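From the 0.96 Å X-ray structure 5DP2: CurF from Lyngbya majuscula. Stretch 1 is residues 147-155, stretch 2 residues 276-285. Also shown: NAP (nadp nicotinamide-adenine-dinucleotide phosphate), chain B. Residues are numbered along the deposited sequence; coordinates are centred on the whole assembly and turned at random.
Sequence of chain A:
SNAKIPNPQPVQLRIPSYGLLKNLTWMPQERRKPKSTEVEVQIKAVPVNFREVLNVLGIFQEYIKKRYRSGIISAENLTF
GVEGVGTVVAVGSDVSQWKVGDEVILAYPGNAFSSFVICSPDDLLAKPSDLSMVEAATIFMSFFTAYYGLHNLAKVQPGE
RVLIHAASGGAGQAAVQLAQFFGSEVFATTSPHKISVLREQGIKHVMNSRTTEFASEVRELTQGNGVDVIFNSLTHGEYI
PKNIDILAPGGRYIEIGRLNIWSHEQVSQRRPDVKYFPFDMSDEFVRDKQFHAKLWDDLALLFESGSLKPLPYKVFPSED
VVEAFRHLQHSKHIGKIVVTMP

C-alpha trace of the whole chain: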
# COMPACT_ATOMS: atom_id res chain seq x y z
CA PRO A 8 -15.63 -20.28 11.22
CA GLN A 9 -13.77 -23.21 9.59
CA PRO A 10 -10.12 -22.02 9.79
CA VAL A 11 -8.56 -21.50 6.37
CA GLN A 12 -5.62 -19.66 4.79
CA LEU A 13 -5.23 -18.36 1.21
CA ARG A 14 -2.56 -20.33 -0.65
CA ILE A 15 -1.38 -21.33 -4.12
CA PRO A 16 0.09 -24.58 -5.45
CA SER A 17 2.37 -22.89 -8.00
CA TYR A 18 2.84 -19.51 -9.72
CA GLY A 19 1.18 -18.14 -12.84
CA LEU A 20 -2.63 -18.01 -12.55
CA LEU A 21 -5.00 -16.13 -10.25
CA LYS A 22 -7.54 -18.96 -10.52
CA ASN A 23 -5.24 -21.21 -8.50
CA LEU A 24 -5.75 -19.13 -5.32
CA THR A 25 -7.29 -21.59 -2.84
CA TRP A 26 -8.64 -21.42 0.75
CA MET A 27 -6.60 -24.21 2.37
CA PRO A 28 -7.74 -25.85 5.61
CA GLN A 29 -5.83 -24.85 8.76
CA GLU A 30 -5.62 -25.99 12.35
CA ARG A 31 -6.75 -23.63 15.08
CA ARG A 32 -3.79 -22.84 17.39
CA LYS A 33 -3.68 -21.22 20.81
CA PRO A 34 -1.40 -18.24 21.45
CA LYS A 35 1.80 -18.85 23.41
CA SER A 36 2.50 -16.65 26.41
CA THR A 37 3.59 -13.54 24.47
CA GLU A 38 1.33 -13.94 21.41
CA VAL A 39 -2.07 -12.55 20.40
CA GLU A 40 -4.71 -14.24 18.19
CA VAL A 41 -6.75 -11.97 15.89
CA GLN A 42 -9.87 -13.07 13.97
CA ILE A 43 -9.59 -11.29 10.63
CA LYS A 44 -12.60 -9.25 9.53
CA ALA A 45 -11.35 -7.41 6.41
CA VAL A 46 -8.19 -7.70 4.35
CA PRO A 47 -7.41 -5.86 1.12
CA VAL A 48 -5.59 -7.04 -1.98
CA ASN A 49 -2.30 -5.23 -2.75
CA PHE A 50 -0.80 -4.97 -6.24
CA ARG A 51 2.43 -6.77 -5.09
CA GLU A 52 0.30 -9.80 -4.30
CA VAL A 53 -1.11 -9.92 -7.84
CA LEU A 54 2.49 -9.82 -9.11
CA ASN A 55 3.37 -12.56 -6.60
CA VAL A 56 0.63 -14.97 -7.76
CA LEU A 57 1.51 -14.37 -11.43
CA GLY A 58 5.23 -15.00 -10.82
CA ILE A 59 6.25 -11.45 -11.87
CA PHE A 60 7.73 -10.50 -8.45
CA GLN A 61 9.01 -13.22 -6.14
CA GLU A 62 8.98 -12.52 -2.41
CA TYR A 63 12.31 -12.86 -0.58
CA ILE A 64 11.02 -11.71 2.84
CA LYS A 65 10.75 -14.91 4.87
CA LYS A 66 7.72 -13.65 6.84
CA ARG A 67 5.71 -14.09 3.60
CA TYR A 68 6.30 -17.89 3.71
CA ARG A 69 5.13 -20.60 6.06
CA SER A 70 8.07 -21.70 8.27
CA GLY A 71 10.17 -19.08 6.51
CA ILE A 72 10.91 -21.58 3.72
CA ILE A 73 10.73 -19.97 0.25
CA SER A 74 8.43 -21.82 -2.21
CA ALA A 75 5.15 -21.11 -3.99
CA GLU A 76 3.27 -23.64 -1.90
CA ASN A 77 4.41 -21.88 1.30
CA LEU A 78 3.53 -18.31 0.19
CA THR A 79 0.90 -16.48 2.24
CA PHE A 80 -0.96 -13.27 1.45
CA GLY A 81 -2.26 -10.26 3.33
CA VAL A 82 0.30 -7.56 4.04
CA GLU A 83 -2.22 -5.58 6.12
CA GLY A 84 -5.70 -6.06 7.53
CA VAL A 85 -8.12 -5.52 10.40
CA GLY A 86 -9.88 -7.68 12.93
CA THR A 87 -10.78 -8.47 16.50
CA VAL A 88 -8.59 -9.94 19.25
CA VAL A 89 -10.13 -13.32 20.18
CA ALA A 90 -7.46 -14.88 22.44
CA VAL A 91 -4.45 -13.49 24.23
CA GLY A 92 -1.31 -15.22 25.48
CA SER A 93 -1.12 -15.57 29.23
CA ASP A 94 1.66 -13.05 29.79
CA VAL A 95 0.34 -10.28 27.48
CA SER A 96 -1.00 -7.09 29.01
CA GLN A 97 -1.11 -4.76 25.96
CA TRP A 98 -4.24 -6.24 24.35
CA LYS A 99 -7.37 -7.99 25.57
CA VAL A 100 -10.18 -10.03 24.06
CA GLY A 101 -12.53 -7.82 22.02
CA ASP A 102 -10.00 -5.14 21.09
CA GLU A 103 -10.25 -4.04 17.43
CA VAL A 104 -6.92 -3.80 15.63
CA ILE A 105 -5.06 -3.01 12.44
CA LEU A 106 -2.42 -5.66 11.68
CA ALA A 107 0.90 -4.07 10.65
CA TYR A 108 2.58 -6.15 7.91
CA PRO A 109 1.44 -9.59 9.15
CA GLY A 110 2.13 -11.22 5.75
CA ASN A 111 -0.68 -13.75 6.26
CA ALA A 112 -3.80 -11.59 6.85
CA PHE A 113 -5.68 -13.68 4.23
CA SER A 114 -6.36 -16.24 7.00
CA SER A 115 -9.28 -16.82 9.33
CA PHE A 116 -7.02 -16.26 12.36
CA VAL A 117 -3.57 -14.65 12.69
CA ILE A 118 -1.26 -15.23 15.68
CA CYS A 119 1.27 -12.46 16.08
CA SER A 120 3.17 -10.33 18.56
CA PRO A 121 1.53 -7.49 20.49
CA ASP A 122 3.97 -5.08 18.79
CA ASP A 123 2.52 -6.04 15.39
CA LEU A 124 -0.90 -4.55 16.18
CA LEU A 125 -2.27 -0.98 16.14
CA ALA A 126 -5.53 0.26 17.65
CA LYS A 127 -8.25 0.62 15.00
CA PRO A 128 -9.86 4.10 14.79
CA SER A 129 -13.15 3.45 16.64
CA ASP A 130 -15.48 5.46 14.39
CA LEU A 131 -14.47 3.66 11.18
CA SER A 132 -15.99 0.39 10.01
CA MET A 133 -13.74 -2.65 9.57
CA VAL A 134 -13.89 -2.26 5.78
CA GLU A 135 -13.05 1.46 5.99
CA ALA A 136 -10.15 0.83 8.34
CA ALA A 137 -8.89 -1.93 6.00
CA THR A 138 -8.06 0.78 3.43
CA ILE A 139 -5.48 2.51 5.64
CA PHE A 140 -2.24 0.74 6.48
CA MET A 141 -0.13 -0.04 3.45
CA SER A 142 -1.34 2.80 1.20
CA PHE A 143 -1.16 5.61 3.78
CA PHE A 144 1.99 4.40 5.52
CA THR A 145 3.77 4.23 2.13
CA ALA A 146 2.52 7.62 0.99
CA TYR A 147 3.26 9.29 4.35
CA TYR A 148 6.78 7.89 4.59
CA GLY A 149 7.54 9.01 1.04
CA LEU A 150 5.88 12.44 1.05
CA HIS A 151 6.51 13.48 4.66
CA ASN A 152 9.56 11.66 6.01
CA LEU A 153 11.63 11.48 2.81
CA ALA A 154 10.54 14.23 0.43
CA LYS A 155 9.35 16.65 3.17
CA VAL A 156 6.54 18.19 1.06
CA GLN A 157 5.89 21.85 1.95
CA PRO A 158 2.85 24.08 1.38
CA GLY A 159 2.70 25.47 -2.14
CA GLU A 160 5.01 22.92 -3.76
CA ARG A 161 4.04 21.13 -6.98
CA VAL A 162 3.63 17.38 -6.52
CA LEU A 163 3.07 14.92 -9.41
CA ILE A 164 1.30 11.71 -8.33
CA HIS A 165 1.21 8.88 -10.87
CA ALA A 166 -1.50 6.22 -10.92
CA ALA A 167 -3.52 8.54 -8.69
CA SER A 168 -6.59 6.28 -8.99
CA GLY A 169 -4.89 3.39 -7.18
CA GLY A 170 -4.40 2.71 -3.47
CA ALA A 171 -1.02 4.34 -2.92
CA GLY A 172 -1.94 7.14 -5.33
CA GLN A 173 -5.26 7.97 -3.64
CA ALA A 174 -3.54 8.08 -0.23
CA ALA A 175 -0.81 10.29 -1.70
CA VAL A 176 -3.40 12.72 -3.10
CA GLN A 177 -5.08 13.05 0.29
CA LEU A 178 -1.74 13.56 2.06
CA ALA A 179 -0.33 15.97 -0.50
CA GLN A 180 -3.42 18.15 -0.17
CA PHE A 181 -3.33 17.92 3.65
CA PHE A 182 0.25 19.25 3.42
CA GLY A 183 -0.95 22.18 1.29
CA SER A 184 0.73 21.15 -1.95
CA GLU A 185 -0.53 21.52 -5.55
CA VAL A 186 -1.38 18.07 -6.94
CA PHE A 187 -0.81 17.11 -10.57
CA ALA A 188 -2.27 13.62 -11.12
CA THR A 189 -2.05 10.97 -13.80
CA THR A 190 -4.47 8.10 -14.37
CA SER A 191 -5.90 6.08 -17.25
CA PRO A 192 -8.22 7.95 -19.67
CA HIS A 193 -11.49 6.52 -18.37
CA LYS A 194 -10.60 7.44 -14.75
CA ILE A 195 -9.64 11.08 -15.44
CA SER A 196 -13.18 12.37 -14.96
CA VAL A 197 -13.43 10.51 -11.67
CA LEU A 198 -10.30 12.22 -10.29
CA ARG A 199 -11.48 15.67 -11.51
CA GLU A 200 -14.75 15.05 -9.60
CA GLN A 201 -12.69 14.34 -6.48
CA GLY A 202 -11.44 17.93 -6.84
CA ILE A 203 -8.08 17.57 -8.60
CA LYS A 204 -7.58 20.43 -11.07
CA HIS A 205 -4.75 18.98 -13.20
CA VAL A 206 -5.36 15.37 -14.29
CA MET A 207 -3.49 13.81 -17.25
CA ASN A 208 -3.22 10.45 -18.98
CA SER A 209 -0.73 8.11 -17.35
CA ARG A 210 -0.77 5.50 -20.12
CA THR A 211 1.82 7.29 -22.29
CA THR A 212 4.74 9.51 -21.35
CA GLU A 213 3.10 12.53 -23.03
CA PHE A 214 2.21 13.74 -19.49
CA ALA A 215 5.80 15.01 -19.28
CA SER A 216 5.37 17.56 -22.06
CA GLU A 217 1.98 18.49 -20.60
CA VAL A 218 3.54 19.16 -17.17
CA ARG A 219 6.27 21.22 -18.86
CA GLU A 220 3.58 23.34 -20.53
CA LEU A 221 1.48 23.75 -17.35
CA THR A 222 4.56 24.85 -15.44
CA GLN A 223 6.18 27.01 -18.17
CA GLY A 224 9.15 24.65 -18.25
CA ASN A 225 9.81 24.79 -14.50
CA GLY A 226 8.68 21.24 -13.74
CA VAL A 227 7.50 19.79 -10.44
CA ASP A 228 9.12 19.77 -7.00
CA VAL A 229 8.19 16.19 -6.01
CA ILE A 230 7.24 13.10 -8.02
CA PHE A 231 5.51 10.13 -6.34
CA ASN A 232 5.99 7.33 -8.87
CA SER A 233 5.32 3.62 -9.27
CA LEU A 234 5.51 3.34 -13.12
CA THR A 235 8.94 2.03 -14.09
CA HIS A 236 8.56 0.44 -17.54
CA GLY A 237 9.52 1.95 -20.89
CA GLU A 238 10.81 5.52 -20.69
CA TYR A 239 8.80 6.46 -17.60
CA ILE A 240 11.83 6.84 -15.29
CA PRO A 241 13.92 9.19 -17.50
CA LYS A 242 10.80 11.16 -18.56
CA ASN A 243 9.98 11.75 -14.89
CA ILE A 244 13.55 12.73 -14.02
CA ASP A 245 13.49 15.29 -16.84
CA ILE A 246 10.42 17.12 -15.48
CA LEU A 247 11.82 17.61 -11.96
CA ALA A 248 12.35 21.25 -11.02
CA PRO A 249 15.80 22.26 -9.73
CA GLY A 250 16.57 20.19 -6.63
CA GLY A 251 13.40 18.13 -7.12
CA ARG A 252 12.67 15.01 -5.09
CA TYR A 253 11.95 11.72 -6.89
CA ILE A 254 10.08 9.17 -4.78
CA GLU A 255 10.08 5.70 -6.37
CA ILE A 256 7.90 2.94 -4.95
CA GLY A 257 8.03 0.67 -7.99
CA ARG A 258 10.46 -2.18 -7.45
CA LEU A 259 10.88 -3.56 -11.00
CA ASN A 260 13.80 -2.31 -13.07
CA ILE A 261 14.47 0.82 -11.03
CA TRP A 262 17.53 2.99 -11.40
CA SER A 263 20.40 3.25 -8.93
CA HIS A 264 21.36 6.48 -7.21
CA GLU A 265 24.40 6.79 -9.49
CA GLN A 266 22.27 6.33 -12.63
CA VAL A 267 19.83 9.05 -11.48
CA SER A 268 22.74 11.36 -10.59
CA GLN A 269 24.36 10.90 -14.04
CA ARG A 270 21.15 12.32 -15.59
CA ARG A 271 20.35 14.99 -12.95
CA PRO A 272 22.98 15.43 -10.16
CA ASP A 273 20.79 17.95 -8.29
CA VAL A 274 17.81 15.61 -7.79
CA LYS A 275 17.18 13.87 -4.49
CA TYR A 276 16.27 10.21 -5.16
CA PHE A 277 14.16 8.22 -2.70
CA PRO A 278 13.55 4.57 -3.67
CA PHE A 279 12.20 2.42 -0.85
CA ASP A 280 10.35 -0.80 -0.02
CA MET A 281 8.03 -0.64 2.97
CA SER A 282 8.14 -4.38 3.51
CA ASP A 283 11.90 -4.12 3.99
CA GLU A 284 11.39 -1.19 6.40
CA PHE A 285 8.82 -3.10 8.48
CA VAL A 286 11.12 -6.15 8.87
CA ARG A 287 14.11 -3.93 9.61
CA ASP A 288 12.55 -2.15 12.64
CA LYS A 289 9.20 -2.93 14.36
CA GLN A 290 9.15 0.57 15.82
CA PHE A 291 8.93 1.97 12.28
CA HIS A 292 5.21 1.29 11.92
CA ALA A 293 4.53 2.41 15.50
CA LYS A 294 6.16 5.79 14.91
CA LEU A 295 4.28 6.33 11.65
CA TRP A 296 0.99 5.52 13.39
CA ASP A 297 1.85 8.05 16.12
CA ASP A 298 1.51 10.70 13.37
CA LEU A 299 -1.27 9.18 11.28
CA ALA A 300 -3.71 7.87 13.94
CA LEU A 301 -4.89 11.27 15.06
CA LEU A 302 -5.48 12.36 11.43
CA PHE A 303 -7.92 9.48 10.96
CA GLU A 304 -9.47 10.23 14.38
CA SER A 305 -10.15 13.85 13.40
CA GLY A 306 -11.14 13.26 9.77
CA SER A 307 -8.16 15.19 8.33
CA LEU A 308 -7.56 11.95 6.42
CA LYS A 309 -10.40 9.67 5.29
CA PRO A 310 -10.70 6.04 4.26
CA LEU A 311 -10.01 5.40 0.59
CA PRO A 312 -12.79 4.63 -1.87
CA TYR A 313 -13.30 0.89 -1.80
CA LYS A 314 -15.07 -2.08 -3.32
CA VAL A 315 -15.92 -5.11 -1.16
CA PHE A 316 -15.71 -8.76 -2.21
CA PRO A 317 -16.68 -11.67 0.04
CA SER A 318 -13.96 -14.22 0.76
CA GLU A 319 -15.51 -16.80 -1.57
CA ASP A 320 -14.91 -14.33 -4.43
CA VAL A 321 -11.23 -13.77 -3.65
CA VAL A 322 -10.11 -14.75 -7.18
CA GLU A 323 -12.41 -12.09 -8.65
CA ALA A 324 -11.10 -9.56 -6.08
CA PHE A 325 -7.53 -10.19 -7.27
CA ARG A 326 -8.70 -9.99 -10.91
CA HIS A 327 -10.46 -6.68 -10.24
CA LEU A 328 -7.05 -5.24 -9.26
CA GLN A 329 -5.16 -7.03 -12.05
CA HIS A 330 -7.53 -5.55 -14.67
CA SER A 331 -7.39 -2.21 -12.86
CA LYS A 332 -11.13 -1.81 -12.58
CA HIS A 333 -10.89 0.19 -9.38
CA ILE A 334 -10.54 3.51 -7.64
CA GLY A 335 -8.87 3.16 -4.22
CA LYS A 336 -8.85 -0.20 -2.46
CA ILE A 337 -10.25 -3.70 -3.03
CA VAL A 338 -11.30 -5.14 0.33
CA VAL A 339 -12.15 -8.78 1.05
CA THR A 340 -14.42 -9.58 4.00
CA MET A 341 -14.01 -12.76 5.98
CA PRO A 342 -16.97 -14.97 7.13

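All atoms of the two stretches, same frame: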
# COMPACT_ATOMS: atom_id res chain seq x y z
N TYR A 147 2.78 8.38 3.31
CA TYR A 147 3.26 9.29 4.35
C TYR A 147 4.77 9.22 4.48
O TYR A 147 5.46 10.25 4.56
CB TYR A 147 2.59 8.95 5.69
CG TYR A 147 2.91 9.95 6.79
CD1 TYR A 147 2.18 11.12 6.92
CD2 TYR A 147 3.92 9.73 7.70
CE1 TYR A 147 2.44 12.03 7.92
CE2 TYR A 147 4.21 10.65 8.70
CZ TYR A 147 3.45 11.80 8.80
OH TYR A 147 3.70 12.74 9.79
N TYR A 148 5.33 8.01 4.50
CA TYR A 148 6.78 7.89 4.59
C TYR A 148 7.45 8.60 3.42
O TYR A 148 8.41 9.35 3.59
CB TYR A 148 7.18 6.41 4.67
CG TYR A 148 8.64 6.22 4.86
CD1 TYR A 148 9.29 6.73 5.98
CD2 TYR A 148 9.40 5.50 3.94
CE1 TYR A 148 10.64 6.54 6.18
CE2 TYR A 148 10.75 5.29 4.13
CZ TYR A 148 11.38 5.81 5.26
OH TYR A 148 12.73 5.62 5.46
N GLY A 149 6.94 8.37 2.21
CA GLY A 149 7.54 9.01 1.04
C GLY A 149 7.39 10.52 1.03
O GLY A 149 8.36 11.25 0.77
N LEU A 150 6.16 11.00 1.19
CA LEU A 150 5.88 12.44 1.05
C LEU A 150 6.35 13.27 2.23
O LEU A 150 6.82 14.39 2.04
CB LEU A 150 4.40 12.68 0.82
CG LEU A 150 3.81 12.15 -0.50
CD1 LEU A 150 2.31 12.25 -0.45
CD2 LEU A 150 4.36 12.86 -1.71
N HIS A 151 6.16 12.75 3.45
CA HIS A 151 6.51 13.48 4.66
C HIS A 151 7.94 13.19 5.09
O HIS A 151 8.78 14.08 5.15
CB HIS A 151 5.51 13.19 5.77
CG HIS A 151 5.84 13.83 7.08
ND1 HIS A 151 6.60 13.21 8.05
CD2 HIS A 151 5.51 15.03 7.60
CE1 HIS A 151 6.74 14.00 9.09
NE2 HIS A 151 6.08 15.12 8.85
N ASN A 152 8.26 11.94 5.41
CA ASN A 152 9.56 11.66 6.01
C ASN A 152 10.72 11.90 5.03
O ASN A 152 11.75 12.42 5.41
CB ASN A 152 9.66 10.23 6.55
CG ASN A 152 8.80 9.99 7.77
OD1 ASN A 152 7.66 10.38 7.81
ND2 ASN A 152 9.33 9.23 8.72
N LEU A 153 10.55 11.44 3.79
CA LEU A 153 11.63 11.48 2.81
C LEU A 153 11.65 12.78 2.02
O LEU A 153 12.61 13.55 2.10
CB LEU A 153 11.62 10.25 1.89
CG LEU A 153 11.79 8.89 2.63
CD1 LEU A 153 11.78 7.77 1.61
CD2 LEU A 153 13.04 8.86 3.50
N ALA A 154 10.58 13.04 1.27
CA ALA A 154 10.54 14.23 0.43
C ALA A 154 10.27 15.53 1.18
O ALA A 154 10.58 16.60 0.65
CB ALA A 154 9.55 14.07 -0.68
N LYS A 155 9.63 15.46 2.34
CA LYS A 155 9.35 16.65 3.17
C LYS A 155 8.55 17.69 2.37
O LYS A 155 8.92 18.86 2.30
CB LYS A 155 10.64 17.21 3.77
CG LYS A 155 11.38 16.18 4.62
CD LYS A 155 12.66 16.70 5.22
CE LYS A 155 13.42 15.63 5.98
NZ LYS A 155 14.72 16.16 6.47
N TYR A 276 16.92 11.46 -4.74
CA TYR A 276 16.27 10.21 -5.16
C TYR A 276 15.96 9.35 -3.94
O TYR A 276 16.85 9.07 -3.13
CB TYR A 276 17.20 9.48 -6.12
CG TYR A 276 16.71 8.14 -6.63
CD1 TYR A 276 15.41 7.94 -7.06
CD2 TYR A 276 17.58 7.06 -6.68
CE1 TYR A 276 15.01 6.72 -7.57
CE2 TYR A 276 17.19 5.83 -7.17
CZ TYR A 276 15.90 5.66 -7.63
OH TYR A 276 15.46 4.47 -8.15
N PHE A 277 14.69 8.94 -3.84
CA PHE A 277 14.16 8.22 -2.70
C PHE A 277 13.41 6.94 -3.12
O PHE A 277 12.19 6.88 -3.09
CB PHE A 277 13.24 9.10 -1.87
CG PHE A 277 13.91 10.29 -1.27
CD1 PHE A 277 14.82 10.12 -0.25
CD2 PHE A 277 13.62 11.59 -1.71
CE1 PHE A 277 15.44 11.21 0.35
CE2 PHE A 277 14.22 12.68 -1.11
CZ PHE A 277 15.15 12.49 -0.11
N PRO A 278 14.17 5.88 -3.49
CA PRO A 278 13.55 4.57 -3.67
C PRO A 278 13.41 3.89 -2.31
O PRO A 278 14.31 4.01 -1.45
CB PRO A 278 14.60 3.83 -4.51
CG PRO A 278 15.92 4.39 -4.07
CD PRO A 278 15.62 5.86 -3.74
N PHE A 279 12.32 3.16 -2.09
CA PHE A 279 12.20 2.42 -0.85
C PHE A 279 11.20 1.30 -1.01
O PHE A 279 10.38 1.30 -1.93
CB PHE A 279 11.81 3.31 0.36
CG PHE A 279 10.45 3.98 0.24
CD1 PHE A 279 10.31 5.20 -0.38
CD2 PHE A 279 9.32 3.41 0.78
CE1 PHE A 279 9.08 5.83 -0.44
CE2 PHE A 279 8.08 4.02 0.68
CZ PHE A 279 7.96 5.24 0.08
N ASP A 280 11.26 0.33 -0.08
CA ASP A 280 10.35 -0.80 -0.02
C ASP A 280 9.86 -0.92 1.41
O ASP A 280 10.65 -1.22 2.33
CB ASP A 280 11.02 -2.09 -0.52
CG ASP A 280 10.04 -3.26 -0.60
OD1 ASP A 280 9.13 -3.32 0.23
OD2 ASP A 280 10.18 -4.14 -1.49
N MET A 281 8.58 -0.63 1.61
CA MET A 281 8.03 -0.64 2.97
C MET A 281 8.14 -1.98 3.66
O MET A 281 8.33 -2.04 4.87
CB MET A 281 6.59 -0.18 2.96
CG MET A 281 6.41 1.25 2.56
SD MET A 281 7.08 2.46 3.75
CE MET A 281 5.78 2.42 4.97
N SER A 282 7.98 -3.07 2.90
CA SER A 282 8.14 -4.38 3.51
C SER A 282 9.54 -4.56 4.13
O SER A 282 9.67 -5.05 5.26
CB SER A 282 7.77 -5.49 2.52
OG SER A 282 8.61 -5.56 1.42
N ASP A 283 10.58 -4.09 3.43
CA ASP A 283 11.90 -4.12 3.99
C ASP A 283 12.00 -3.27 5.27
O ASP A 283 12.64 -3.64 6.25
CB ASP A 283 12.96 -3.56 3.01
CG ASP A 283 13.26 -4.43 1.81
OD1 ASP A 283 13.02 -5.65 1.87
OD2 ASP A 283 13.75 -3.86 0.80
N GLU A 284 11.35 -2.09 5.23
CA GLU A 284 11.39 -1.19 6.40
C GLU A 284 10.70 -1.81 7.60
O GLU A 284 11.17 -1.63 8.75
CB GLU A 284 10.74 0.15 6.05
CG GLU A 284 11.46 0.92 4.95
CD GLU A 284 12.84 1.38 5.32
OE1 GLU A 284 13.10 1.63 6.53
OE2 GLU A 284 13.69 1.49 4.42
N PHE A 285 9.56 -2.49 7.38
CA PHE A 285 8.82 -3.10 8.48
C PHE A 285 9.63 -4.23 9.15
O PHE A 285 9.65 -4.33 10.37
CB PHE A 285 7.46 -3.61 8.00
CG PHE A 285 6.50 -2.53 7.55
CD1 PHE A 285 6.33 -1.37 8.27
CD2 PHE A 285 5.73 -2.70 6.41
CE1 PHE A 285 5.43 -0.39 7.86
CE2 PHE A 285 4.83 -1.73 6.02
CZ PHE A 285 4.68 -0.58 6.73
PA NAP B . -2.78 0.27 -7.24
O1A NAP B . -4.15 0.28 -6.65
O2A NAP B . -2.06 1.56 -7.40
O5B NAP B . -2.88 -0.51 -8.63
C5B NAP B . -1.84 -0.41 -9.61
C4B NAP B . -1.85 0.91 -10.36
O4B NAP B . -0.92 0.83 -11.41
C3B NAP B . -3.18 1.28 -10.94
O3B NAP B . -3.63 2.47 -10.30
C2B NAP B . -2.92 1.50 -12.44
O2B NAP B . -3.43 2.66 -13.03
C1B NAP B . -1.41 1.62 -12.51
N9A NAP B . -0.81 1.05 -13.71
C8A NAP B . -0.45 -0.27 -13.91
N7A NAP B . 0.09 -0.44 -15.14
C5A NAP B . 0.09 0.77 -15.72
C6A NAP B . 0.51 1.28 -16.98
N6A NAP B . 1.06 0.45 -17.89
N1A NAP B . 0.36 2.58 -17.22
C2A NAP B . -0.19 3.37 -16.30
N3A NAP B . -0.62 3.01 -15.08
C4A NAP B . -0.50 1.72 -14.81
O3 NAP B . -1.84 -0.73 -6.41
PN NAP B . -1.12 -0.51 -4.99
O1N NAP B . -1.21 -1.79 -4.26
O2N NAP B . -1.62 0.74 -4.33
O5D NAP B . 0.37 -0.34 -5.44
C5D NAP B . 0.74 0.84 -6.21
C4D NAP B . 2.12 0.61 -6.87
O4D NAP B . 3.10 0.86 -5.90
C3D NAP B . 2.38 -0.81 -7.36
O3D NAP B . 3.30 -0.74 -8.46
C2D NAP B . 2.98 -1.49 -6.15
O2D NAP B . 3.79 -2.60 -6.55
C1D NAP B . 3.77 -0.37 -5.54
N1N NAP B . 3.93 -0.27 -4.07
C2N NAP B . 5.17 -0.18 -3.54
C3N NAP B . 5.38 -0.08 -2.17
C7N NAP B . 6.77 0.02 -1.64
O7N NAP B . 6.87 -0.10 -0.43
N7N NAP B . 7.80 0.24 -2.50
C4N NAP B . 4.28 -0.07 -1.31
C5N NAP B . 3.02 -0.16 -1.88
C6N NAP B . 2.85 -0.26 -3.27
P2B NAP B . -4.96 2.89 -13.41
O1X NAP B . -5.72 2.98 -12.09
O2X NAP B . -4.93 4.18 -14.17
O3X NAP B . -5.39 1.70 -14.23
O HOH W 1 13.84 4.21 3.64

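The contact joins a helical segment, 147-153, to a segment that runs from the end of a strand through a short loop into the first turn of another helix. No hydrogen bond crosses directly between the two stretches. The fit rests on side-chain shape, over about 362 Å² of buried surface counted from both sides, with one water bridging at the margin.

Phe279 is the central bump. Its side chain, with chi1 in the p well, points toward the helix, and its ring lies among Tyr148, Gly149 and Leu153. The hollow that receives it has its floor at Gly149, where the backbone is bare: Gly149 CA comes to 3.8 Å from Phe279 CE1. An ideal CB built on this glycine would sit only 3.4 Å from Phe279 CZ, a tight approach, so the absence of a side chain is part of the fit. The walls come from the neighbours. Leu153 CD1 packs at 3.6 Å from Phe279 CD1, meeting the ring obliquely, while Tyr148 presents the edge of its ring to a face of Phe279. The two planes stand at 89° with centroids 5.2 Å apart, and Tyr148 CD2 approaches Phe279 CD2 to 3.8 Å. This edge-to-face arrangement lets one flat ring close over another without a parallel stack.

Tyr148 is also the bump that reaches farthest along the second stretch. Met281 starts sideways from its backbone, but its chain, m at all three chi angles, brings the sulfur back toward the helix. Met281 SD lies 3.8 Å from Tyr148 CD2 and 4.8 Å from the centroid of the Tyr148 ring, in an oblique sulfur-aromatic contact. Beyond the ring the surroundings turn polar. Tyr148 OH stays 4.1 Å from Glu284 OE1, too far for a direct bond, and a water bridges the two side chains instead, its oxygen 2.6 Å from Tyr148 OH and donating to Glu284 OE2 at 2.8 Å.

At the other end, Phe277 packs against Leu153 and Ala154. Leu153 CB sits over one face of the Phe277 ring, 4.0 Å from the centroid and 20° off the normal, a CH-pi contact. Leu153 O also comes close to this ring, 3.5 Å from Phe277 CZ, and Ala154 CA lies obliquely at 4.3 Å from Phe277 CE2. Leu153 thus packs against both aromatic residues, Phe277 and Phe279. The helix has a wider pi-type turn over 148-153, within which Leu153 N bonds to Tyr148 O at 3.0 Å, and Lys155 then leaves helical geometry with positive phi.

The loop that carries Phe279 has a second task. Phe279 O accepts from N7N of NAP at 2.8 Å, and Met281 N donates to O7N of NAP at 2.7 Å. Between these residues, the CA-to-CB bond of Asp280 points away from the first stretch, and its side chain caps the helix that follows, with a weak bond from Ser282 N to Asp280 OD1 at 2.9 Å.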